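Side-chain contacts in ABC transporter substrate-binding protein (Staphylococcus aureus subsp. aureus NCTC 8325, PDB 3UN6), which is of unknown function but binds zinc and probably serves as the substrate-binding component of an ABC-type import system: residues 80-85 with 105-110; 37-42 with 221-226. One frame throughout, in Å; residues are numbered along the deposited sequence.

Contact 1. Residues 80-85 with 105-110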
loop_
_atom_site.group_PDB
_atom_site.type_symbol
_atom_site.label_atom_id
_atom_site.label_comp_id
_atom_site.label_asym_id
_atom_site.label_seq_id
_atom_site.Cartn_x
_atom_site.Cartn_y
_atom_site.Cartn_z
ATOM N N ASP A 80 15.469 -0.193 -1.523
ATOM C CA ASP A 80 16.920 0.100 -1.646
ATOM C C ASP A 80 17.211 1.602 -1.515
ATOM O O ASP A 80 18.179 2.001 -0.852
ATOM C CB ASP A 80 17.449 -0.388 -2.972
ATOM C CG ASP A 80 17.351 -1.885 -3.115
ATOM O OD1 ASP A 80 17.266 -2.561 -2.070
ATOM O OD2 ASP A 80 17.358 -2.383 -4.265
ATOM N N ALA A 81 16.384 2.436 -2.151
ATOM C CA ALA A 81 16.549 3.898 -2.045
ATOM C C ALA A 81 16.288 4.337 -0.600
ATOM O O ALA A 81 16.986 5.210 -0.071
ATOM C CB ALA A 81 15.617 4.645 -3.036
ATOM N N LEU A 82 15.286 3.736 0.039
ATOM C CA LEU A 82 14.971 4.065 1.422
ATOM C C LEU A 82 16.137 3.693 2.350
ATOM O O LEU A 82 16.578 4.515 3.163
ATOM C CB LEU A 82 13.714 3.340 1.896
ATOM C CG LEU A 82 13.198 3.725 3.294
ATOM C CD1 LEU A 82 12.806 5.203 3.390
ATOM C CD2 LEU A 82 12.020 2.826 3.700
ATOM N N ASN A 83 16.627 2.470 2.223
ATOM C CA ASN A 83 17.739 1.969 3.061
ATOM C C ASN A 83 19.104 2.634 2.802
ATOM O O ASN A 83 19.957 2.710 3.699
ATOM C CB ASN A 83 17.873 0.447 2.891
ATOM C CG ASN A 83 16.659 -0.310 3.396
ATOM O OD1 ASN A 83 15.954 0.139 4.310
ATOM N ND2 ASN A 83 16.408 -1.476 2.804
ATOM N N SER A 84 19.323 3.105 1.585
ATOM C CA SER A 84 20.560 3.787 1.255
ATOM C C SER A 84 20.453 5.289 1.547
ATOM O O SER A 84 21.421 6.018 1.383
ATOM C CB SER A 84 20.956 3.544 -0.202
ATOM O OG SER A 84 19.990 4.066 -1.093
ATOM N N GLY A 85 19.288 5.759 1.991
ATOM C CA GLY A 85 19.127 7.196 2.293
ATOM C C GLY A 85 18.974 8.136 1.090
ATOM O O GLY A 85 19.055 9.355 1.240
ATOM N N SER A 105 16.758 -1.796 10.236
ATOM C CA SER A 105 16.485 -0.506 9.612
ATOM C C SER A 105 16.186 0.558 10.642
ATOM O O SER A 105 15.565 0.298 11.671
ATOM C CB SER A 105 15.303 -0.596 8.646
ATOM O OG SER A 105 14.984 0.690 8.147
ATOM N N ASN A 106 16.596 1.776 10.335
ATOM C CA ASN A 106 16.343 2.897 11.217
ATOM C C ASN A 106 14.946 3.546 11.037
ATOM O O ASN A 106 14.634 4.531 11.712
ATOM C CB ASN A 106 17.431 3.950 10.982
ATOM C CG ASN A 106 17.322 4.611 9.621
ATOM O OD1 ASN A 106 16.242 5.029 9.203
ATOM N ND2 ASN A 106 18.452 4.728 8.930
ATOM N N ILE A 107 14.105 3.003 10.160
ATOM C CA ILE A 107 12.798 3.624 9.888
ATOM C C ILE A 107 11.748 3.448 10.980
ATOM O O ILE A 107 11.863 2.576 11.841
ATOM C CB ILE A 107 12.193 3.151 8.524
ATOM C CG1 ILE A 107 11.976 1.633 8.493
ATOM C CG2 ILE A 107 13.091 3.563 7.380
ATOM C CD1 ILE A 107 11.334 1.109 7.204
ATOM N N LYS A 108 10.732 4.314 10.927
ATOM C CA LYS A 108 9.578 4.295 11.820
ATOM C C LYS A 108 8.337 4.603 10.985
ATOM O O LYS A 108 8.382 5.483 10.101
ATOM C CB LYS A 108 9.704 5.363 12.891
ATOM C CG LYS A 108 10.733 5.090 14.016
ATOM C CD LYS A 108 10.184 4.167 15.085
ATOM C CE LYS A 108 11.065 4.144 16.307
ATOM N NZ LYS A 108 10.314 3.621 17.512
ATOM N N ALA A 109 7.261 3.860 11.228
ATOM C CA ALA A 109 5.966 4.092 10.574
ATOM C C ALA A 109 5.277 5.171 11.392
ATOM O O ALA A 109 5.293 5.123 12.640
ATOM C CB ALA A 109 5.113 2.851 10.572
ATOM N N VAL A 110 4.708 6.143 10.704
ATOM C CA VAL A 110 4.078 7.293 11.366
ATOM C C VAL A 110 2.600 7.386 11.095
ATOM O O VAL A 110 1.853 7.951 11.911
ATOM C CB VAL A 110 4.812 8.605 11.001
ATOM C CG1 VAL A 110 6.276 8.500 11.447
ATOM C CG2 VAL A 110 4.710 8.929 9.498
#
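In the same turn of chain as Leu-82 and Asn-83, which reach across to Ile-107 and Ser-105, the carbonyl oxygen Asp-80 O is gripped twice by one residue. Ser-84 N donates to Asp-80 O at 2.9 Å, and Ser-84 OG donates to the same oxygen at 2.8 Å. The two donors reach Asp-80 O from opposite faces of its carbonyl plane, the hydroxyl tilted 25° out of it. The chain then leaves the helix at Gly-85, whose positive phi and backbone bond to Leu-82 O belong to a Schellman motif. Leu-82 O also accepts from the guanidinium of Arg-226.

In the facing segment the chain makes an ST turn. Ile-107 N donates to Ser-105 OG at 3.2 Å in a nearly straight bond (164°), so the hydroxyl is pinned to its own loop. It faces Asn-83 OD1 at 4.0 Å, too far to bond; that amide oxygen has a weak hydrogen bond with Ser-100 OG instead.

The closest touching is apolar. With CG anti to the backbone N (chi1 -174°), Leu-82 extends its CD2 methyl from the helix into the fork of Ile-107, and the two side chains cross at about a right angle. Leu-82 CD2 lies 3.9 Å from Ile-107 CG2 and 4.0 Å from Ile-107 CD1, so one methyl meets both branches.

Lys-101 NZ ties the turn to helix 94-102 by bonding to Ser-105 O and Ile-107 O, while Ile-107 also packs on Ala-97 of that helix. Leu-82 rests on Val-224 of strand 221-225, which pairs with 108-110, an edge strand of the five-stranded sheet. The contact thus joins the end of helix 75-83 to the turn leading into that strand.

Contact 2. Residues 37-42 with 221-226; sequences IKIGYL and CVLVLR. With ZN (zinc ion), chain B.
This is a buried, wholly apolar contact on one face of the five-stranded sheet, between strands 36-41 and 221-225, which are not direct neighbours. Strand 89-93 runs between them, parallel to the first and antiparallel to the second, so the closest pair of CA atoms, those of Ile-39 and Leu-225, is still 8.4 Å apart and only side chains meet, past strand 89-93.

Ile-39 does all the reaching from its strand, and its two branches part to meet different leucines. A chi1 of -56° spreads them, CG2 turned away from the backbone N and CG1 away from the carbonyl carbon. The short branch brings Ile-39 CG2 to 4.3 Å from Leu-223 CD1. The longer branch carries Ile-39 CD1 to 4.0 Å from Leu-225 CD2, methyl against methyl, where these two side chains cross obliquely. Leu-223 and Leu-225, two residues apart, lie on the same face of their strand. Helix 234-250 packs over this face, Leu-223 touching Phe-240 and Tyr-244. Val-224 points to the other side and meets Leu-82 of helix 75-83.

At the start of strand 221-225 the chemistry changes. Cys-221 SG binds the zinc ion at 2.3 Å, and a water stands at 2.4 Å from the metal; His-46, in the loop after strand 36-41, and Cys-220 complete the site. Parallel strands joined by helices, in the order 2-1-3-5-4 with the fifth, 221-225, returning from much later in the chain to lie antiparallel between 89-93 and 108-110, are the hallmark of a lobe of type II periplasmic-binding-protein folds, here with zinc bound at the strand ends.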
loop_
_atom_site.group_PDB
_atom_site.type_symbol
_atom_site.label_atom_id
_atom_site.label_comp_id
_atom_site.label_asym_id
_atom_site.label_seq_id
_atom_site.Cartn_x
_atom_site.Cartn_y
_atom_site.Cartn_z
ATOM N N ILE A 37 12.403 17.317 1.708
ATOM C CA ILE A 37 12.067 15.970 2.139
ATOM C C ILE A 37 11.741 15.213 0.875
ATOM O O ILE A 37 10.861 15.627 0.119
ATOM C CB ILE A 37 10.836 15.932 3.073
ATOM C CG1 ILE A 37 11.041 16.863 4.267
ATOM C CG2 ILE A 37 10.580 14.523 3.547
ATOM C CD1 ILE A 37 9.852 16.938 5.201
ATOM N N LYS A 38 12.471 14.128 0.635
ATOM C CA LYS A 38 12.238 13.256 -0.529
ATOM C C LYS A 38 11.496 12.010 -0.083
ATOM O O LYS A 38 12.002 11.240 0.758
ATOM C CB LYS A 38 13.551 12.787 -1.151
ATOM C CG LYS A 38 14.351 13.762 -1.962
ATOM C CD LYS A 38 15.483 12.943 -2.672
ATOM C CE LYS A 38 16.236 13.689 -3.760
ATOM N NZ LYS A 38 17.207 14.696 -3.268
ATOM N N ILE A 39 10.330 11.764 -0.663
ATOM C CA ILE A 39 9.527 10.624 -0.267
ATOM C C ILE A 39 9.228 9.771 -1.459
ATOM O O ILE A 39 8.760 10.269 -2.509
ATOM C CB ILE A 39 8.172 11.039 0.355
ATOM C CG1 ILE A 39 8.351 11.976 1.550
ATOM C CG2 ILE A 39 7.359 9.798 0.744
ATOM C CD1 ILE A 39 8.988 11.372 2.794
ATOM N N GLY A 40 9.481 8.480 -1.307
ATOM C CA GLY A 40 9.267 7.512 -2.376
ATOM C C GLY A 40 7.893 6.863 -2.425
ATOM O O GLY A 40 7.256 6.643 -1.388
ATOM N N TYR A 41 7.457 6.512 -3.634
ATOM C CA TYR A 41 6.170 5.870 -3.809
ATOM C C TYR A 41 6.029 5.128 -5.122
ATOM O O TYR A 41 6.793 5.351 -6.078
ATOM C CB TYR A 41 5.058 6.946 -3.813
ATOM C CG TYR A 41 5.024 7.769 -5.078
ATOM C CD1 TYR A 41 5.932 8.806 -5.288
ATOM C CD2 TYR A 41 4.099 7.502 -6.080
ATOM C CE1 TYR A 41 5.917 9.550 -6.449
ATOM C CE2 TYR A 41 4.081 8.240 -7.259
ATOM C CZ TYR A 41 4.991 9.269 -7.429
ATOM O OH TYR A 41 4.977 9.999 -8.584
ATOM N N LEU A 42 5.021 4.260 -5.141
ATOM C CA LEU A 42 4.522 3.612 -6.343
ATOM C C LEU A 42 3.178 4.288 -6.671
ATOM O O LEU A 42 2.456 4.716 -5.719
ATOM C CB LEU A 42 4.349 2.106 -6.157
ATOM C CG LEU A 42 5.529 1.187 -6.511
ATOM C CD1 LEU A 42 6.722 1.312 -5.513
ATOM C CD2 LEU A 42 5.009 -0.274 -6.577
ATOM N N CYS A 221 -0.382 -0.304 3.135
ATOM C CA CYS A 221 0.736 0.611 3.062
ATOM C C CYS A 221 0.755 1.625 4.194
ATOM O O CYS A 221 -0.287 2.101 4.644
ATOM C CB CYS A 221 0.760 1.339 1.724
ATOM S SG CYS A 221 1.245 0.289 0.300
ATOM N N VAL A 222 1.961 1.998 4.598
ATOM C CA VAL A 222 2.181 2.991 5.662
ATOM C C VAL A 222 3.204 4.032 5.201
ATOM O O VAL A 222 4.033 3.767 4.321
ATOM C CB VAL A 222 2.770 2.330 6.968
ATOM C CG1 VAL A 222 1.691 1.590 7.745
ATOM C CG2 VAL A 222 3.956 1.437 6.628
ATOM N N LEU A 223 3.113 5.227 5.774
ATOM C CA LEU A 223 4.119 6.254 5.574
ATOM C C LEU A 223 5.187 5.986 6.627
ATOM O O LEU A 223 4.888 5.981 7.854
ATOM C CB LEU A 223 3.550 7.644 5.793
ATOM C CG LEU A 223 4.557 8.812 5.747
ATOM C CD1 LEU A 223 5.199 8.924 4.404
ATOM C CD2 LEU A 223 3.849 10.135 6.117
ATOM N N VAL A 224 6.403 5.710 6.158
ATOM C CA VAL A 224 7.538 5.523 7.034
ATOM C C VAL A 224 8.545 6.640 6.780
ATOM O O VAL A 224 8.653 7.149 5.651
ATOM C CB VAL A 224 8.228 4.189 6.808
ATOM C CG1 VAL A 224 7.230 3.049 7.017
ATOM C CG2 VAL A 224 8.834 4.114 5.405
ATOM N N LEU A 225 9.262 7.032 7.833
ATOM C CA LEU A 225 10.287 8.045 7.734
ATOM C C LEU A 225 11.539 7.496 8.299
ATOM O O LEU A 225 11.496 6.711 9.259
ATOM C CB LEU A 225 9.910 9.287 8.551
ATOM C CG LEU A 225 8.639 10.006 8.099
ATOM C CD1 LEU A 225 8.262 11.123 9.067
ATOM C CD2 LEU A 225 8.795 10.543 6.687
ATOM N N ARG A 226 12.668 7.894 7.711
ATOM C CA ARG A 226 13.954 7.505 8.243
ATOM C C ARG A 226 14.115 8.158 9.616
ATOM O O ARG A 226 13.674 9.281 9.835
ATOM C CB ARG A 226 15.103 7.882 7.285
ATOM C CG ARG A 226 15.237 6.961 6.063
ATOM C CD ARG A 226 16.409 7.359 5.148
ATOM N NE ARG A 226 17.706 7.370 5.836
ATOM C CZ ARG A 226 18.518 6.320 5.973
ATOM N NH1 ARG A 226 18.200 5.131 5.483
ATOM N NH2 ARG A 226 19.666 6.466 6.609
HETATM ZN ZN ZN B . -0.467 -1.095 -0.303
HETATM O O HOH W 1 0.285 -2.096 -2.338
#

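How the contacts relate
Contact 2 lies in the core, every touching residue buried; contact 1 is only partly so, with an apolar pair inside and Asn-83 near the surface. Strands 108-110 and 221-225 are neighbours in one sheet and join the two contacts through probable backbone hydrogen bonds, Lys-108 O with Leu-225 N and Val-110 N with Leu-223 O. Both contacts touch through methyl groups, yet contact 1 adds the polar bonds of a helix end and a turn, whereas contact 2 adds a cysteine sulfur bound to zinc. Along the chain 80-85 and 105-110 fall within the loop closed by 37-42 and 221-226, and the contact centres are about 8 Å apart.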